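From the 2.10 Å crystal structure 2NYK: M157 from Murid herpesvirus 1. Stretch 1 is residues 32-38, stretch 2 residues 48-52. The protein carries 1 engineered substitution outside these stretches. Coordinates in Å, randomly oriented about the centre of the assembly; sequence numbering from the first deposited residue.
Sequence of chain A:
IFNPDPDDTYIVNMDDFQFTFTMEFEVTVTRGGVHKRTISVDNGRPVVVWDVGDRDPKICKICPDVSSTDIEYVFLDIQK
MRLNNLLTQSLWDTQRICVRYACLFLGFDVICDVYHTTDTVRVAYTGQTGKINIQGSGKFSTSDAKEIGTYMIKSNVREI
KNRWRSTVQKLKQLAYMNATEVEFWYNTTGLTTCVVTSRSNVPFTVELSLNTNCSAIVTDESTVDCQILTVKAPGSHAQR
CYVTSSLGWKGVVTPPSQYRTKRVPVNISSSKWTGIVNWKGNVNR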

# COMPACT_ATOMS: atom_id res chain seq x y z
N GLY A 32 12.23 -21.14 8.66
CA GLY A 32 11.43 -21.24 9.87
C GLY A 32 9.94 -21.10 9.59
O GLY A 32 9.13 -20.96 10.51
N GLY A 33 9.60 -21.13 8.30
CA GLY A 33 8.21 -21.19 7.85
C GLY A 33 7.39 -19.91 7.83
O GLY A 33 6.20 -19.96 7.51
N VAL A 34 8.00 -18.78 8.18
CA VAL A 34 7.28 -17.50 8.17
C VAL A 34 7.31 -16.88 6.76
O VAL A 34 8.37 -16.48 6.27
CB VAL A 34 7.83 -16.50 9.22
CG1 VAL A 34 7.12 -15.16 9.13
CG2 VAL A 34 7.67 -17.07 10.62
N HIS A 35 6.14 -16.84 6.12
CA HIS A 35 5.99 -16.20 4.81
C HIS A 35 4.89 -15.13 4.83
O HIS A 35 4.08 -15.06 5.76
CB HIS A 35 5.70 -17.22 3.71
CG HIS A 35 4.47 -18.04 3.95
ND1 HIS A 35 3.20 -17.50 3.92
CD2 HIS A 35 4.32 -19.36 4.25
CE1 HIS A 35 2.31 -18.45 4.18
NE2 HIS A 35 2.97 -19.58 4.39
N LYS A 36 4.89 -14.28 3.80
CA LYS A 36 3.91 -13.24 3.66
C LYS A 36 3.81 -12.83 2.19
O LYS A 36 4.82 -12.65 1.53
CB LYS A 36 4.26 -12.03 4.54
CG LYS A 36 3.20 -10.93 4.54
CD LYS A 36 3.65 -9.71 5.36
CE LYS A 36 3.32 -9.88 6.85
NZ LYS A 36 3.75 -8.73 7.72
N ARG A 37 2.58 -12.69 1.73
CA ARG A 37 2.27 -12.22 0.37
C ARG A 37 1.38 -11.01 0.50
O ARG A 37 0.43 -11.02 1.29
CB ARG A 37 1.51 -13.31 -0.41
CG ARG A 37 2.34 -14.52 -0.78
CD ARG A 37 1.43 -15.70 -1.07
NE ARG A 37 0.92 -16.30 0.16
CZ ARG A 37 -0.13 -17.11 0.24
NH1 ARG A 37 -0.85 -17.42 -0.84
NH2 ARG A 37 -0.47 -17.62 1.42
N THR A 38 1.65 -9.97 -0.29
CA THR A 38 0.87 -8.74 -0.21
C THR A 38 0.66 -8.09 -1.57
O THR A 38 1.43 -8.30 -2.51
CB THR A 38 1.51 -7.66 0.71
OG1 THR A 38 2.75 -7.22 0.14
CG2 THR A 38 1.77 -8.18 2.11
N VAL A 48 -4.15 -6.01 0.38
CA VAL A 48 -4.40 -7.47 0.48
C VAL A 48 -3.18 -8.11 1.11
O VAL A 48 -2.04 -7.91 0.63
CB VAL A 48 -4.63 -8.13 -0.93
CG1 VAL A 48 -4.94 -9.65 -0.75
CG2 VAL A 48 -5.77 -7.46 -1.68
N VAL A 49 -3.39 -8.87 2.19
CA VAL A 49 -2.29 -9.48 2.94
C VAL A 49 -2.58 -10.97 3.22
O VAL A 49 -3.63 -11.30 3.77
CB VAL A 49 -2.05 -8.78 4.31
CG1 VAL A 49 -0.96 -9.49 5.11
CG2 VAL A 49 -1.67 -7.29 4.11
N TRP A 50 -1.64 -11.85 2.82
CA TRP A 50 -1.69 -13.28 3.18
C TRP A 50 -0.58 -13.55 4.17
O TRP A 50 0.59 -13.55 3.81
CB TRP A 50 -1.42 -14.16 1.96
CG TRP A 50 -2.55 -14.40 1.05
CD1 TRP A 50 -3.47 -15.41 1.14
CD2 TRP A 50 -2.87 -13.67 -0.15
NE1 TRP A 50 -4.35 -15.33 0.10
CE2 TRP A 50 -4.00 -14.28 -0.71
CE3 TRP A 50 -2.31 -12.54 -0.78
CZ2 TRP A 50 -4.61 -13.80 -1.89
CZ3 TRP A 50 -2.90 -12.08 -1.96
CH2 TRP A 50 -4.04 -12.70 -2.49
N ASP A 51 -0.97 -13.77 5.43
CA ASP A 51 -0.04 -14.15 6.50
C ASP A 51 0.07 -15.66 6.70
O ASP A 51 -0.86 -16.41 6.42
CB ASP A 51 -0.46 -13.48 7.82
CG ASP A 51 0.04 -12.06 7.93
OD1 ASP A 51 1.27 -11.86 7.73
OD2 ASP A 51 -0.76 -11.14 8.21
N VAL A 52 1.22 -16.09 7.22
CA VAL A 52 1.48 -17.50 7.53
C VAL A 52 0.41 -18.12 8.45
O VAL A 52 -0.20 -17.42 9.27
CB VAL A 52 2.89 -17.69 8.13
CG1 VAL A 52 3.01 -16.97 9.50
CG2 VAL A 52 3.22 -19.18 8.26
O HOH W 1 1.73 -15.78 2.74
O HOH W 2 3.26 -13.61 7.96

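What holds the two strands together most firmly? Arg37 and Trp50 face each other as the hydrogen-bonded pair of an antiparallel ladder, and their backbones bond in both directions. Trp50 N donates to Arg37 O at 2.7 Å, almost perfectly straight, and Arg37 N donates to Trp50 O at 3.0 Å. Near the end of the ladder the pairing loosens: Val52 N reaches His35 O at 3.4 Å with a bent angle, a weak bond.

How does water reinforce this frame? Water 1 accepts from Arg37 NE at 2.8 Å and donates to Trp50 O at 2.7 Å, and is hydrogen-bonded to His35 ND1 at 2.6 Å, so it ties two side chains to a carbonyl already engaged by Arg37 N. Water 2 bridges the same two atoms as the weak bond: it donates to His35 O at 2.8 Å and to Asp51 OD1 at 2.7 Å, and accepts from Val52 N at 3.3 Å.

What do the charged side chains add? On the face shared by Lys36 and Asp51, Lys36 NZ forms a long salt bridge of 4.0 Å with Asp51 OD1; Lys36 CE comes closer to that oxygen, at 3.0 Å. On the face carrying Arg37 and Trp50, the guanidinium lies flat on the indole, its plane tilted by 23°. Arg37 CZ sits 4.2 Å from the centroid of the five-membered ring of Trp50, off-centre, in a cation-pi contact.

Where does van der Waals packing take over? Val52 covers one face of the His35 imidazole, with Val52 CB 4.1 Å from the ring centroid and nearly on its normal. Val52 CG2 also meets Gly33 O at 3.2 Å, extending the contact into the loop before the strand. At the other end, Thr38 CG2 packs against Val49 CG2 at 4.1 Å.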